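Local coordinates for protein CheQ (Campylobacter jejuni subsp. jejuni, PDB 6A51) that is a regulator that, like CheP, controls transcription of the core chemotaxis operon cheVAW in this bacterial pathogen, at residues P19-F23 against L127-Y131; W47-E51 against L63-L69; H141-C147 against S164-Y170. One frame throughout, in Å; residues are numbered along the deposited sequence.

Contact 1 of 3, residues P19-F23 against L127-Y131; sequences PPNEF and LKKFY
Residues P19-E22 form a type I beta turn, with P20 at phi/psi -64/-18, N21 at -97/22 and E22 N hydrogen-bonded to P19 O at 3.0 Å. F23 follows in an extended conformation. Opposite lies the first turn of helix 127-134, closed by the bond from Y131 N to L127 O at 2.9 Å. The loop between strands 15-18 and 27-29 thus packs, largely by apolar contacts, on a helix 104 residues further on, burying 262 Å² without any hydrogen bond across. F23 and L127 have the nearest CA atoms, 7.2 Å apart.

F23, with chi1 in m, supplies the largest surface. K128 CB sits over one face of its ring, 3.9 Å from the centroid and 20° off the normal, as a CH-pi contact, while the edge meets L127 (CE1 to CG, 3.9 Å) and Y131 (CZ to CD2, 4.0 Å). Y138, beyond the segments, adds an edge-to-face ring to F23 and hydrogen-bonds K128 NZ through its hydroxyl. L127, in the t, p rotamer, brings CD2 to 3.8 Å from P20 O and 3.5 Å from N21 CA. Y131 OH hydrogen-bonds Q140 O, outside the segments, and lies 3.6 Å from N21 CB.

Contact 2 of 3, residues W47-E51 against L63-L69; sequences WKNVE and LHRNCIL
W47 forms the apolar centre, its indole held with chi1 at -41° (m). L69 CD1 lies over one face, 3.9 Å from the centroid of the five-membered ring and 15° off its normal, a CH-pi contact. At the edge, W47 CZ3 reaches I68 CD1 at 4.1 Å. L63 CD1 comes within 4.4 Å of W47 CH2. Outward, C67 SG is 4.2 Å from V50 CG2, the two CA atoms being 5.5 Å apart.

The polar edge is the open end of the beta hairpin 52-55/62-64. H64 N donates to E51 O at 3.0 Å, almost linearly (178°). A tight turn follows, R65 and N66 near helical angles, with C67 N bonded to H64 O at 3.1 Å. E51 OE1 lies over the H64 ring, 3.2 Å from CG.

The other amide hydrogen bond of this edge uses a side chain: E51 N donates to C67 SG at 3.4 Å and 175°, so a cysteine sulfur serves as acceptor for a backbone amide.

Contact 3 of 3, residues H141-C147 against S164-Y170; sequences HIYIEKC and SMCVGYY
The imidazole of H141 overlaps the ring of Y170 in an offset stack, centroids 4.5 Å apart and planes at 22°, with H141 CB also over the tyrosine face, 3.9 Å from its centroid. H141 NE2 is hydrogen-bonded to F94 O, outside the segments. Between this stack and a disulfide runs an antiparallel pair, strands 142-146 and 165-169, part of a three-stranded sheet whose middle strand is 165-169. The axes approach to 4.5 Å at 153°.

The register sets I142 opposite Y169, I144 opposite V167 and K146 opposite M165 as non-hydrogen-bonded pairs (CA-CA 4.2, 4.6 and 4.5 Å). Y143 with G168 and E145 with C166 are the hydrogen-bonded ones: Y143 N to G168 O 2.9 Å, G168 N to Y143 O 3.0 Å, E145 N to C166 O 3.0 Å and C166 N to E145 O 2.7 Å. Further bonds at the ends join Y170 N to H141 O and C147 N to S164 O, each 2.9 Å.

I142, I144 and V167 share a face, I144 CG1 meeting V167 CG2 at 4.0 Å, and the two isoleucines pack on helices 88-95 and 127-134. On the face of Y143, E145 and C166, the Y143 ring (chi1 p) lies over G168, whose CA is 3.8 Å from the centroid; a CB there would clash, so the pair resembles aromatic rescue of a cross-strand glycine. K146 NZ donates to S164 OG at 3.1 Å. The disulfide joins C166 diagonally to C147, two residues beyond its partner E145, SG to SG 2.1 Å with chi3 at 102°.

Overall arrangement
Followed along the chain, three contacts tie together an elongated fold. Just after strand 15-18, the segment 19-23 awaits a partner more than a hundred residues later; contact 1 closes the longest loop and joins the chain leaving the N-terminal mixed sheet to helix 127-134, which follows directly on strand 122-126 of the second sheet. Contact 2 opens and shuts within that span, closing a short loop around hairpin 52-55/62-64, with its nearest atoms about 7 Å from contact 1. Contact 3 starts after contact 1 has closed, and pairs the first and last strands of the C-terminal sheet. It lies across the chain's centre from contact 2, centres 37 Å apart, yet touches contact 1 directly: F130 CE2 packs 3.7 Å from I144 CD1.

Contact 1 of 3, residues P19-F23 against L127-Y131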
loop_
_atom_site.group_PDB
_atom_site.type_symbol
_atom_site.label_atom_id
_atom_site.label_comp_id
_atom_site.label_asym_id
_atom_site.label_seq_id
_atom_site.Cartn_x
_atom_site.Cartn_y
_atom_site.Cartn_z
ATOM N N PRO A 19 -1.965 -7.883 -5.892
ATOM C CA PRO A 19 -1.591 -8.568 -4.649
ATOM C C PRO A 19 -1.114 -7.559 -3.619
ATOM O O PRO A 19 -0.417 -6.589 -3.963
ATOM C CB PRO A 19 -0.458 -9.506 -5.088
ATOM C CG PRO A 19 0.097 -8.866 -6.328
ATOM C CD PRO A 19 -1.098 -8.257 -7.018
ATOM N N PRO A 20 -1.469 -7.745 -2.345
ATOM C CA PRO A 20 -1.247 -6.673 -1.362
ATOM C C PRO A 20 0.218 -6.336 -1.133
ATOM O O PRO A 20 0.502 -5.253 -0.612
ATOM C CB PRO A 20 -1.914 -7.217 -0.090
ATOM C CG PRO A 20 -1.875 -8.728 -0.268
ATOM C CD PRO A 20 -2.017 -8.971 -1.732
ATOM N N ASN A 21 1.160 -7.201 -1.512
ATOM C CA ASN A 21 2.575 -6.899 -1.342
ATOM C C ASN A 21 3.201 -6.345 -2.606
ATOM O O ASN A 21 4.423 -6.432 -2.779
ATOM C CB ASN A 21 3.360 -8.132 -0.876
ATOM C CG ASN A 21 3.514 -9.195 -1.956
ATOM O OD1 ASN A 21 2.632 -9.387 -2.798
ATOM N ND2 ASN A 21 4.640 -9.902 -1.928
ATOM N N GLU A 22 2.400 -5.793 -3.502
ATOM C CA GLU A 22 2.916 -5.275 -4.759
ATOM C C GLU A 22 2.829 -3.758 -4.731
ATOM O O GLU A 22 1.751 -3.191 -4.502
ATOM C CB GLU A 22 2.149 -5.836 -5.949
ATOM C CG GLU A 22 2.273 -4.967 -7.179
ATOM C CD GLU A 22 1.845 -5.665 -8.460
ATOM O OE1 GLU A 22 1.987 -5.064 -9.562
ATOM O OE2 GLU A 22 1.388 -6.838 -8.377
ATOM N N PHE A 23 3.961 -3.111 -4.963
ATOM C CA PHE A 23 4.034 -1.671 -4.818
ATOM C C PHE A 23 3.332 -0.990 -5.984
ATOM O O PHE A 23 3.202 -1.554 -7.073
ATOM C CB PHE A 23 5.493 -1.225 -4.725
ATOM C CG PHE A 23 6.340 -2.128 -3.874
ATOM C CD1 PHE A 23 5.813 -2.731 -2.737
ATOM C CD2 PHE A 23 7.651 -2.387 -4.216
ATOM C CE1 PHE A 23 6.577 -3.578 -1.963
ATOM C CE2 PHE A 23 8.423 -3.228 -3.445
ATOM C CZ PHE A 23 7.881 -3.826 -2.317
ATOM N N LEU A 127 5.557 -0.009 1.812
ATOM C CA LEU A 127 5.875 -1.401 2.109
ATOM C C LEU A 127 7.317 -1.710 1.748
ATOM O O LEU A 127 7.985 -2.491 2.437
ATOM C CB LEU A 127 4.928 -2.327 1.349
ATOM C CG LEU A 127 5.029 -3.828 1.604
ATOM C CD1 LEU A 127 4.972 -4.052 3.076
ATOM C CD2 LEU A 127 3.866 -4.530 0.948
ATOM N N LYS A 128 7.809 -1.095 0.670
ATOM C CA LYS A 128 9.168 -1.353 0.211
ATOM C C LYS A 128 10.182 -1.008 1.289
ATOM O O LYS A 128 11.101 -1.788 1.554
ATOM C CB LYS A 128 9.450 -0.563 -1.065
ATOM C CG LYS A 128 10.763 -0.921 -1.740
ATOM C CD LYS A 128 11.093 0.054 -2.862
ATOM C CE LYS A 128 12.193 -0.477 -3.768
ATOM N NZ LYS A 128 13.538 -0.375 -3.125
ATOM N N LYS A 129 10.022 0.153 1.940
ATOM C CA LYS A 129 10.975 0.525 2.981
ATOM C C LYS A 129 10.856 -0.392 4.186
ATOM O O LYS A 129 11.864 -0.698 4.837
ATOM C CB LYS A 129 10.790 1.982 3.405
ATOM C CG LYS A 129 11.202 2.949 2.321
ATOM C CD LYS A 129 11.136 4.400 2.769
ATOM C CE LYS A 129 11.523 5.303 1.598
ATOM N NZ LYS A 129 11.711 6.732 1.966
ATOM N N PHE A 130 9.652 -0.861 4.485
ATOM C CA PHE A 130 9.501 -1.764 5.618
ATOM C C PHE A 130 10.231 -3.082 5.359
ATOM O O PHE A 130 10.964 -3.582 6.222
ATOM C CB PHE A 130 8.025 -1.984 5.882
ATOM C CG PHE A 130 7.737 -2.681 7.156
ATOM C CD1 PHE A 130 8.256 -2.212 8.350
ATOM C CD2 PHE A 130 6.911 -3.797 7.174
ATOM C CE1 PHE A 130 7.955 -2.854 9.555
ATOM C CE2 PHE A 130 6.619 -4.448 8.366
ATOM C CZ PHE A 130 7.142 -3.976 9.560
ATOM N N TYR A 131 10.068 -3.643 4.158
ATOM C CA TYR A 131 10.849 -4.810 3.752
ATOM C C TYR A 131 12.345 -4.563 3.924
ATOM O O TYR A 131 13.073 -5.418 4.444
ATOM C CB TYR A 131 10.552 -5.169 2.294
ATOM C CG TYR A 131 9.365 -6.088 2.039
ATOM C CD1 TYR A 131 9.347 -7.389 2.524
ATOM C CD2 TYR A 131 8.299 -5.678 1.244
ATOM C CE1 TYR A 131 8.282 -8.238 2.266
ATOM C CE2 TYR A 131 7.230 -6.526 0.976
ATOM C CZ TYR A 131 7.233 -7.800 1.492
ATOM O OH TYR A 131 6.183 -8.646 1.236
#

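Contact 2 of 3, residues W47-E51 against L63-L69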
loop_
_atom_site.group_PDB
_atom_site.type_symbol
_atom_site.label_atom_id
_atom_site.label_comp_id
_atom_site.label_asym_id
_atom_site.label_seq_id
_atom_site.Cartn_x
_atom_site.Cartn_y
_atom_site.Cartn_z
ATOM N N TRP A 47 -12.342 5.214 -21.861
ATOM C CA TRP A 47 -11.166 4.911 -22.659
ATOM C C TRP A 47 -11.165 3.427 -22.949
ATOM O O TRP A 47 -11.612 2.624 -22.126
ATOM C CB TRP A 47 -9.859 5.266 -21.940
ATOM C CG TRP A 47 -9.829 6.551 -21.184
ATOM C CD1 TRP A 47 -10.670 7.621 -21.323
ATOM C CD2 TRP A 47 -8.900 6.898 -20.156
ATOM N NE1 TRP A 47 -10.322 8.606 -20.435
ATOM C CE2 TRP A 47 -9.238 8.187 -19.707
ATOM C CE3 TRP A 47 -7.820 6.236 -19.565
ATOM C CZ2 TRP A 47 -8.527 8.833 -18.695
ATOM C CZ3 TRP A 47 -7.116 6.879 -18.567
ATOM C CH2 TRP A 47 -7.474 8.163 -18.141
ATOM N N LYS A 48 -10.743 3.244 -24.193
ATOM C CA LYS A 48 -10.590 2.076 -25.015
ATOM C C LYS A 48 -9.597 1.096 -24.553
ATOM O O LYS A 48 -9.860 -0.083 -24.562
ATOM C CB LYS A 48 -10.147 2.559 -26.386
ATOM C CG LYS A 48 -9.829 1.467 -27.367
ATOM C CD LYS A 48 -9.582 2.003 -28.761
ATOM C CE LYS A 48 -8.736 1.049 -29.589
ATOM N NZ LYS A 48 -9.148 -0.356 -29.373
ATOM N N ASN A 49 -8.436 1.573 -24.196
ATOM C CA ASN A 49 -7.471 0.676 -23.682
ATOM C C ASN A 49 -7.244 1.264 -22.348
ATOM O O ASN A 49 -6.727 2.341 -22.255
ATOM C CB ASN A 49 -6.198 0.716 -24.497
ATOM C CG ASN A 49 -6.346 0.062 -25.844
ATOM O OD1 ASN A 49 -6.761 -1.086 -25.957
ATOM N ND2 ASN A 49 -5.997 0.791 -26.873
ATOM N N VAL A 50 -7.726 0.587 -21.316
ATOM C CA VAL A 50 -7.573 1.073 -19.959
ATOM C C VAL A 50 -7.072 -0.040 -19.061
ATOM O O VAL A 50 -7.630 -1.137 -19.049
ATOM C CB VAL A 50 -8.901 1.614 -19.400
ATOM C CG1 VAL A 50 -9.977 0.539 -19.456
ATOM C CG2 VAL A 50 -8.713 2.115 -17.976
ATOM N N GLU A 51 -6.026 0.245 -18.300
ATOM C CA GLU A 51 -5.496 -0.740 -17.382
ATOM C C GLU A 51 -5.735 -0.172 -16.001
ATOM O O GLU A 51 -5.266 0.922 -15.686
ATOM C CB GLU A 51 -4.002 -0.955 -17.620
ATOM C CG GLU A 51 -3.661 -1.443 -19.019
ATOM C CD GLU A 51 -2.171 -1.641 -19.219
ATOM O OE1 GLU A 51 -1.405 -1.402 -18.262
ATOM O OE2 GLU A 51 -1.767 -2.035 -20.333
ATOM N N LEU A 63 -4.929 3.736 -11.807
ATOM C CA LEU A 63 -4.734 3.692 -13.249
ATOM C C LEU A 63 -3.278 3.392 -13.551
ATOM O O LEU A 63 -2.378 4.004 -12.970
ATOM C CB LEU A 63 -5.140 5.013 -13.901
ATOM C CG LEU A 63 -6.584 5.428 -13.590
ATOM C CD1 LEU A 63 -6.885 6.859 -14.027
ATOM C CD2 LEU A 63 -7.527 4.440 -14.232
ATOM N N HIS A 64 -3.047 2.453 -14.455
ATOM C CA HIS A 64 -1.687 2.156 -14.869
ATOM C C HIS A 64 -1.184 3.290 -15.755
ATOM O O HIS A 64 -1.909 3.747 -16.650
ATOM C CB HIS A 64 -1.655 0.812 -15.591
ATOM C CG HIS A 64 -0.288 0.234 -15.740
ATOM N ND1 HIS A 64 0.733 0.896 -16.390
ATOM C CD2 HIS A 64 0.228 -0.945 -15.326
ATOM C CE1 HIS A 64 1.822 0.148 -16.367
ATOM N NE2 HIS A 64 1.541 -0.975 -15.732
ATOM N N ARG A 65 0.053 3.753 -15.496
ATOM C CA ARG A 65 0.534 5.009 -16.084
ATOM C C ARG A 65 0.640 4.934 -17.596
ATOM O O ARG A 65 0.495 5.956 -18.278
ATOM C CB ARG A 65 1.898 5.390 -15.517
ATOM C CG ARG A 65 1.904 5.593 -14.049
ATOM C CD ARG A 65 3.296 5.583 -13.439
ATOM N NE ARG A 65 3.246 6.423 -12.263
ATOM C CZ ARG A 65 3.453 7.729 -12.273
ATOM N NH1 ARG A 65 3.794 8.326 -13.411
ATOM N NH2 ARG A 65 3.334 8.430 -11.147
ATOM N N ASN A 66 0.921 3.743 -18.122
ATOM C CA ASN A 66 1.050 3.473 -19.544
ATOM C C ASN A 66 -0.253 3.763 -20.291
ATOM O O ASN A 66 -0.212 4.411 -21.344
ATOM C CB ASN A 66 1.536 2.023 -19.676
ATOM C CG ASN A 66 1.730 1.554 -21.104
ATOM O OD1 ASN A 66 1.450 2.270 -22.071
ATOM N ND2 ASN A 66 2.271 0.335 -21.240
ATOM N N CYS A 67 -1.410 3.423 -19.723
ATOM C CA CYS A 67 -2.685 3.637 -20.394
ATOM C C CYS A 67 -3.168 5.094 -20.380
ATOM O O CYS A 67 -4.198 5.382 -21.002
ATOM C CB CYS A 67 -3.760 2.721 -19.783
ATOM S SG CYS A 67 -4.689 3.356 -18.338
ATOM N N ILE A 68 -2.468 6.021 -19.711
ATOM C CA ILE A 68 -2.907 7.419 -19.697
ATOM C C ILE A 68 -2.830 8.004 -21.107
ATOM O O ILE A 68 -1.880 7.737 -21.861
ATOM C CB ILE A 68 -2.065 8.237 -18.698
ATOM C CG1 ILE A 68 -2.139 7.613 -17.307
ATOM C CG2 ILE A 68 -2.583 9.664 -18.574
ATOM C CD1 ILE A 68 -3.530 7.637 -16.723
ATOM N N LEU A 69 -3.837 8.802 -21.477
ATOM C CA LEU A 69 -3.886 9.413 -22.808
ATOM C C LEU A 69 -2.848 10.529 -22.946
ATOM O O LEU A 69 -2.473 11.181 -21.964
ATOM C CB LEU A 69 -5.277 9.986 -23.083
ATOM C CG LEU A 69 -6.515 9.161 -22.732
ATOM C CD1 LEU A 69 -7.779 10.001 -22.845
ATOM C CD2 LEU A 69 -6.620 7.955 -23.619
#

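Contact 3 of 3, residues H141-C147 against S164-Y170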
loop_
_atom_site.group_PDB
_atom_site.type_symbol
_atom_site.label_atom_id
_atom_site.label_comp_id
_atom_site.label_asym_id
_atom_site.label_seq_id
_atom_site.Cartn_x
_atom_site.Cartn_y
_atom_site.Cartn_z
ATOM N N HIS A 141 5.766 -13.237 2.163
ATOM C CA HIS A 141 4.564 -12.875 2.887
ATOM C C HIS A 141 4.947 -12.724 4.353
ATOM O O HIS A 141 5.255 -13.711 5.019
ATOM C CB HIS A 141 3.465 -13.916 2.693
ATOM C CG HIS A 141 2.101 -13.421 3.069
ATOM N ND1 HIS A 141 0.998 -13.570 2.251
ATOM C CD2 HIS A 141 1.663 -12.765 4.176
ATOM C CE1 HIS A 141 -0.059 -13.034 2.839
ATOM N NE2 HIS A 141 0.318 -12.538 4.006
ATOM N N ILE A 142 4.945 -11.495 4.846
ATOM C CA ILE A 142 5.253 -11.205 6.240
ATOM C C ILE A 142 3.951 -11.100 7.017
ATOM O O ILE A 142 2.913 -10.719 6.478
ATOM C CB ILE A 142 6.089 -9.912 6.375
ATOM C CG1 ILE A 142 5.313 -8.718 5.826
ATOM C CG2 ILE A 142 7.391 -10.038 5.590
ATOM C CD1 ILE A 142 6.049 -7.397 5.927
ATOM N N TYR A 143 3.999 -11.455 8.295
ATOM C CA TYR A 143 2.946 -11.113 9.234
ATOM C C TYR A 143 3.558 -10.387 10.422
ATOM O O TYR A 143 4.741 -10.562 10.736
ATOM C CB TYR A 143 2.177 -12.336 9.739
ATOM C CG TYR A 143 2.978 -13.355 10.548
ATOM C CD1 TYR A 143 3.626 -14.414 9.918
ATOM C CD2 TYR A 143 3.048 -13.281 11.933
ATOM C CE1 TYR A 143 4.324 -15.363 10.639
ATOM C CE2 TYR A 143 3.752 -14.226 12.668
ATOM C CZ TYR A 143 4.389 -15.258 12.015
ATOM O OH TYR A 143 5.082 -16.200 12.731
ATOM N N ILE A 144 2.728 -9.571 11.073
ATOM C CA ILE A 144 3.111 -8.781 12.235
ATOM C C ILE A 144 2.190 -9.184 13.371
ATOM O O ILE A 144 0.969 -9.205 13.208
ATOM C CB ILE A 144 3.010 -7.265 11.974
ATOM C CG1 ILE A 144 3.859 -6.857 10.778
ATOM C CG2 ILE A 144 3.453 -6.472 13.206
ATOM C CD1 ILE A 144 3.642 -5.410 10.349
ATOM N N GLU A 145 2.767 -9.455 14.529
ATOM C CA GLU A 145 1.995 -10.092 15.575
ATOM C C GLU A 145 2.648 -9.761 16.901
ATOM O O GLU A 145 3.865 -9.606 16.975
ATOM C CB GLU A 145 1.968 -11.603 15.362
ATOM C CG GLU A 145 0.712 -12.310 15.698
ATOM C CD GLU A 145 0.853 -13.797 15.416
ATOM O OE1 GLU A 145 1.795 -14.404 15.985
ATOM O OE2 GLU A 145 0.052 -14.345 14.611
ATOM N N LYS A 146 1.831 -9.655 17.941
ATOM C CA LYS A 146 2.363 -9.651 19.290
ATOM C C LYS A 146 3.178 -10.917 19.503
ATOM O O LYS A 146 2.704 -12.025 19.245
ATOM C CB LYS A 146 1.224 -9.566 20.311
ATOM C CG LYS A 146 0.422 -8.271 20.262
ATOM C CD LYS A 146 1.146 -7.181 21.047
ATOM C CE LYS A 146 0.369 -5.872 21.065
ATOM N NZ LYS A 146 1.136 -4.759 21.703
ATOM N N CYS A 147 4.422 -10.743 19.949
ATOM C CA CYS A 147 5.277 -11.890 20.236
ATOM C C CYS A 147 4.614 -12.839 21.223
ATOM O O CYS A 147 4.765 -14.063 21.121
ATOM C CB CYS A 147 6.624 -11.392 20.770
ATOM S SG CYS A 147 7.412 -10.112 19.702
ATOM N N SER A 164 6.905 -5.275 22.036
ATOM C CA SER A 164 5.877 -6.303 22.001
ATOM C C SER A 164 5.581 -6.919 20.626
ATOM O O SER A 164 4.823 -7.895 20.575
ATOM C CB SER A 164 4.565 -5.722 22.537
ATOM O OG SER A 164 4.187 -4.621 21.715
ATOM N N MET A 165 6.098 -6.383 19.515
ATOM C CA MET A 165 5.689 -6.864 18.197
ATOM C C MET A 165 6.804 -7.645 17.517
ATOM O O MET A 165 7.980 -7.271 17.587
ATOM C CB MET A 165 5.257 -5.720 17.273
ATOM C CG MET A 165 4.121 -4.873 17.798
ATOM S SD MET A 165 2.584 -5.790 18.003
ATOM C CE MET A 165 1.979 -5.954 16.337
ATOM N N CYS A 166 6.416 -8.712 16.834
ATOM C CA CYS A 166 7.305 -9.588 16.094
ATOM C C CYS A 166 6.863 -9.648 14.639
ATOM O O CYS A 166 5.712 -9.341 14.300
ATOM C CB CYS A 166 7.312 -11.004 16.693
ATOM S SG CYS A 166 8.338 -11.137 18.166
ATOM N N VAL A 167 7.779 -10.086 13.778
ATOM C CA VAL A 167 7.477 -10.306 12.369
ATOM C C VAL A 167 7.913 -11.707 11.973
ATOM O O VAL A 167 9.044 -12.118 12.269
ATOM C CB VAL A 167 8.156 -9.260 11.469
ATOM C CG1 VAL A 167 7.968 -9.625 9.984
ATOM C CG2 VAL A 167 7.594 -7.918 11.760
ATOM N N GLY A 168 7.023 -12.429 11.292
ATOM C CA GLY A 168 7.338 -13.712 10.708
ATOM C C GLY A 168 7.041 -13.664 9.221
ATOM O O GLY A 168 6.562 -12.652 8.705
ATOM N N TYR A 169 7.336 -14.775 8.537
ATOM C CA TYR A 169 7.134 -14.847 7.088
ATOM C C TYR A 169 6.791 -16.274 6.685
ATOM O O TYR A 169 7.083 -17.227 7.405
ATOM C CB TYR A 169 8.372 -14.367 6.296
ATOM C CG TYR A 169 9.653 -14.851 6.926
ATOM C CD1 TYR A 169 10.094 -16.157 6.729
ATOM C CD2 TYR A 169 10.393 -14.020 7.774
ATOM C CE1 TYR A 169 11.248 -16.627 7.339
ATOM C CE2 TYR A 169 11.551 -14.481 8.402
ATOM C CZ TYR A 169 11.970 -15.786 8.176
ATOM O OH TYR A 169 13.109 -16.252 8.788
ATOM N N TYR A 170 6.178 -16.407 5.513
ATOM C CA TYR A 170 6.017 -17.701 4.861
ATOM C C TYR A 170 6.054 -17.589 3.342
ATOM O O TYR A 170 6.648 -16.658 2.791
ATOM C CB TYR A 170 4.718 -18.351 5.284
ATOM C CG TYR A 170 3.456 -17.792 4.664
ATOM C CD1 TYR A 170 2.740 -16.768 5.289
ATOM C CD2 TYR A 170 2.941 -18.327 3.489
ATOM C CE1 TYR A 170 1.543 -16.285 4.744
ATOM C CE2 TYR A 170 1.756 -17.846 2.930
ATOM C CZ TYR A 170 1.059 -16.826 3.561
ATOM O OH TYR A 170 -0.120 -16.351 3.005
#